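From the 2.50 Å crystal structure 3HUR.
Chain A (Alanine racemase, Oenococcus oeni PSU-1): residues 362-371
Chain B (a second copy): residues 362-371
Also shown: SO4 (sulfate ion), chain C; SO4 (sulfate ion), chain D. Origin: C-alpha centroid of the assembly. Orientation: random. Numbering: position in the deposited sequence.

Chain A, residues 362-371: IQTTLAPRIK
Chain B, residues 362-371: IQTTLAPRIK

The two stretches are copies of one segment of alanine racemase, related by an exact two-fold axis. Each contact occurs twice, except the proline pair, which meets across the axis once. Pro A368 and Pro B368 mark the register, with their CA atoms 6.0 Å apart. Ile A362, Gln A363 and Thr A364 end a strand, with phi/psi of -104/143, -145/148 and -70/150. Thr A365 (-127/13) and Leu A366 (-111/97) lead into Ala A367, which has positive phi (47/60). A type I turn runs from Ala A367 to Ile A370, through Pro A368 (-62/-18) and Arg A369 (-96/-2). It is closed by Ile A370 N to Ala A367 O at 3.2 Å. Chain B has the same backbone and rotamers.

About 540 Å² is buried, both sides summed. Arg A369 and Arg B369 cover most, near 110 Å² each. The CB of Arg A369 points toward the partner, and its rotamer is m, t, m with chi4 at 144°. The long chain crosses the end of the partner strand. Arg A369 CD is 3.2 Å from Thr B364 O, and Arg A369 CG is 3.9 Å from Thr B364 CG2. Arg A369 CG also lies 3.6 Å from Pro B368 CB.

The guanidinium of Arg A369 has Gln B363 NE2 over one face. Its edge meets a sulfate, probably from the crystallisation liquor. Arg A369 NH2 donates to O1 of the chain C sulfate at 2.6 Å. Arg A369 NE gives weak hydrogen bonds to sulfate O2 at 3.0 Å and O3 at 3.4 Å. The chain D sulfate binds Arg B369 identically.

Gln A363 is buried and points toward the other stretch, with chi1 m (-81°), chi2 t and chi3 122°. Gln A363 OE1 approaches Arg B369 CB at 3.6 Å and Ile B370 CG2 at 3.8 Å. These are packing contacts. The flat amide fits against the arginine, and Ile B370 (p, t) leads its end away.

Pro A368, C-gamma endo, faces its mate near the axis. Pro A368 CB and Pro B368 CB are 4.3 Å apart, a small apolar contact. Proline's fixed phi suits the second position of the turn.

No direct hydrogen bond crosses the pair. Water does the bridging: water 1 accepts from Thr A364 N at 2.8 Å and donates to Arg B369 O at 2.9 Å. Water 2 joins Thr B364 N to Arg A369 O with the same lengths. Thr A364 is t, and its OG1 accepts from Leu A366 N at 3.0 Å and is also hydrogen-bonded elsewhere in the structure. The Leu A366 bond ties the strand end to the loop.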

# COMPACT_ATOMS: atom_id res chain seq x y z
N ILE A 362 -0.29 -20.74 5.05
CA ILE A 362 1.02 -20.11 5.11
C ILE A 362 1.34 -19.56 3.73
O ILE A 362 0.99 -20.18 2.73
CB ILE A 362 2.11 -21.07 5.57
CG1 ILE A 362 1.74 -21.64 6.94
CG2 ILE A 362 3.39 -20.34 5.72
CD1 ILE A 362 2.81 -22.54 7.61
N GLN A 363 2.01 -18.39 3.71
CA GLN A 363 2.34 -17.67 2.49
C GLN A 363 3.67 -16.97 2.60
O GLN A 363 4.03 -16.53 3.67
CB GLN A 363 1.28 -16.63 2.19
CG GLN A 363 0.07 -17.17 1.54
CD GLN A 363 -0.94 -16.08 1.21
OE1 GLN A 363 -1.32 -15.90 0.05
NE2 GLN A 363 -1.37 -15.36 2.22
N THR A 364 4.39 -16.86 1.47
CA THR A 364 5.66 -16.14 1.44
C THR A 364 5.44 -14.64 1.61
O THR A 364 4.36 -14.12 1.30
CB THR A 364 6.47 -16.35 0.13
OG1 THR A 364 7.78 -15.78 0.31
CG2 THR A 364 5.80 -15.67 -1.02
N THR A 365 6.43 -14.01 2.21
CA THR A 365 6.48 -12.57 2.37
C THR A 365 7.83 -12.08 1.82
O THR A 365 8.23 -10.96 2.13
CB THR A 365 6.39 -12.14 3.89
OG1 THR A 365 7.53 -12.68 4.58
CG2 THR A 365 5.11 -12.61 4.54
N LEU A 366 8.56 -12.94 1.10
CA LEU A 366 9.84 -12.57 0.51
C LEU A 366 9.71 -12.50 -1.04
O LEU A 366 9.78 -13.52 -1.71
CB LEU A 366 10.93 -13.54 0.94
CG LEU A 366 12.34 -13.20 0.45
CD1 LEU A 366 12.85 -11.93 1.10
CD2 LEU A 366 13.37 -14.33 0.62
N ALA A 367 9.51 -11.29 -1.57
CA ALA A 367 9.69 -10.97 -3.01
C ALA A 367 9.04 -12.00 -3.85
O ALA A 367 9.67 -12.65 -4.65
CB ALA A 367 11.15 -10.87 -3.36
N PRO A 368 7.74 -12.15 -3.67
CA PRO A 368 6.99 -13.22 -4.31
C PRO A 368 7.00 -13.20 -5.84
O PRO A 368 6.72 -14.25 -6.46
CB PRO A 368 5.58 -13.05 -3.78
CG PRO A 368 5.48 -11.66 -3.30
CD PRO A 368 6.89 -11.12 -3.05
N ARG A 369 7.33 -12.07 -6.44
CA ARG A 369 7.22 -11.95 -7.87
C ARG A 369 8.50 -12.21 -8.61
O ARG A 369 8.48 -12.21 -9.83
CB ARG A 369 6.65 -10.59 -8.24
CG ARG A 369 5.14 -10.51 -7.92
CD ARG A 369 4.53 -9.15 -8.18
NE ARG A 369 5.31 -8.08 -7.60
CZ ARG A 369 5.47 -6.87 -8.16
NH1 ARG A 369 4.89 -6.57 -9.33
NH2 ARG A 369 6.22 -5.95 -7.54
N ILE A 370 9.61 -12.49 -7.89
CA ILE A 370 10.90 -12.80 -8.53
C ILE A 370 11.32 -14.30 -8.39
O ILE A 370 10.85 -15.01 -7.52
CB ILE A 370 12.05 -11.84 -8.05
CG1 ILE A 370 12.57 -12.20 -6.68
CG2 ILE A 370 11.59 -10.42 -8.03
CD1 ILE A 370 13.62 -11.18 -6.14
N LYS A 371 12.20 -14.75 -9.26
CA LYS A 371 12.50 -16.14 -9.41
C LYS A 371 13.46 -16.58 -8.33
O LYS A 371 14.30 -15.80 -7.87
CB LYS A 371 13.12 -16.38 -10.78
CG LYS A 371 13.51 -17.84 -11.05
CD LYS A 371 12.83 -18.38 -12.29
CE LYS A 371 13.28 -19.81 -12.63
NZ LYS A 371 12.27 -20.39 -13.57
N ILE B 362 9.53 -8.59 -17.07
CA ILE B 362 8.10 -8.84 -16.97
C ILE B 362 7.83 -9.57 -15.66
O ILE B 362 8.64 -10.40 -15.25
CB ILE B 362 7.56 -9.64 -18.15
CG1 ILE B 362 7.88 -8.90 -19.44
CG2 ILE B 362 6.09 -9.76 -18.04
CD1 ILE B 362 7.29 -9.53 -20.74
N GLN B 363 6.69 -9.24 -15.02
CA GLN B 363 6.31 -9.78 -13.73
C GLN B 363 4.81 -9.97 -13.62
O GLN B 363 4.07 -9.20 -14.20
CB GLN B 363 6.74 -8.84 -12.63
CG GLN B 363 8.16 -8.98 -12.25
CD GLN B 363 8.55 -8.05 -11.10
OE1 GLN B 363 9.01 -8.51 -10.05
NE2 GLN B 363 8.34 -6.77 -11.28
N THR B 364 4.38 -10.98 -12.87
CA THR B 364 2.96 -11.22 -12.65
C THR B 364 2.37 -10.14 -11.76
O THR B 364 3.07 -9.50 -10.97
CB THR B 364 2.65 -12.59 -11.98
OG1 THR B 364 1.22 -12.80 -12.01
CG2 THR B 364 3.10 -12.61 -10.56
N THR B 365 1.09 -9.88 -11.99
CA THR B 365 0.30 -8.97 -11.18
C THR B 365 -0.97 -9.71 -10.74
O THR B 365 -1.93 -9.06 -10.32
CB THR B 365 -0.15 -7.69 -12.01
OG1 THR B 365 -0.98 -8.12 -13.10
CG2 THR B 365 1.04 -6.91 -12.53
N LEU B 366 -1.01 -11.04 -10.91
CA LEU B 366 -2.15 -11.83 -10.50
C LEU B 366 -1.77 -12.73 -9.30
O LEU B 366 -1.18 -13.79 -9.48
CB LEU B 366 -2.68 -12.66 -11.67
CG LEU B 366 -3.93 -13.48 -11.37
CD1 LEU B 366 -5.13 -12.58 -11.14
CD2 LEU B 366 -4.28 -14.53 -12.44
N ALA B 367 -2.09 -12.27 -8.08
CA ALA B 367 -2.11 -13.11 -6.85
C ALA B 367 -0.87 -13.93 -6.77
O ALA B 367 -0.92 -15.14 -6.73
CB ALA B 367 -3.32 -14.00 -6.82
N PRO B 368 0.26 -13.26 -6.73
CA PRO B 368 1.55 -13.91 -6.80
C PRO B 368 1.85 -14.89 -5.66
O PRO B 368 2.73 -15.77 -5.83
CB PRO B 368 2.55 -12.77 -6.79
CG PRO B 368 1.85 -11.61 -6.23
CD PRO B 368 0.34 -11.84 -6.35
N ARG B 369 1.13 -14.80 -4.56
CA ARG B 369 1.45 -15.60 -3.41
C ARG B 369 0.65 -16.86 -3.30
O ARG B 369 0.92 -17.64 -2.39
CB ARG B 369 1.33 -14.76 -2.14
CG ARG B 369 2.50 -13.76 -2.02
CD ARG B 369 2.39 -12.84 -0.83
NE ARG B 369 1.08 -12.23 -0.71
CZ ARG B 369 0.46 -11.97 0.44
NH1 ARG B 369 1.04 -12.27 1.62
NH2 ARG B 369 -0.75 -11.41 0.43
N ILE B 370 -0.29 -17.10 -4.23
CA ILE B 370 -1.09 -18.34 -4.22
C ILE B 370 -0.73 -19.32 -5.38
O ILE B 370 -0.16 -18.95 -6.38
CB ILE B 370 -2.63 -18.05 -4.19
CG1 ILE B 370 -3.18 -17.63 -5.54
CG2 ILE B 370 -2.96 -16.98 -3.19
CD1 ILE B 370 -4.68 -17.21 -5.49
N LYS B 371 -1.07 -20.59 -5.21
CA LYS B 371 -0.60 -21.63 -6.06
C LYS B 371 -1.41 -21.67 -7.33
O LYS B 371 -2.60 -21.34 -7.33
CB LYS B 371 -0.73 -22.98 -5.33
CG LYS B 371 -0.27 -24.18 -6.16
CD LYS B 371 0.82 -24.95 -5.46
CE LYS B 371 1.22 -26.23 -6.22
NZ LYS B 371 2.55 -26.68 -5.70
S SO4 C . 7.07 -7.46 -4.58
O1 SO4 C . 7.47 -6.20 -5.22
O2 SO4 C . 5.60 -7.35 -4.67
O3 SO4 C . 7.73 -8.65 -5.26
O4 SO4 C . 7.53 -7.48 -3.19
S SO4 D . -1.32 -10.80 -2.89
O1 SO4 D . -2.16 -10.68 -1.69
O2 SO4 D . -0.12 -10.06 -2.46
O3 SO4 D . -1.15 -12.25 -3.30
O4 SO4 D . -1.98 -10.13 -4.03
O HOH W 1 3.16 -18.23 -0.65
O HOH W 2 6.53 -12.55 -11.95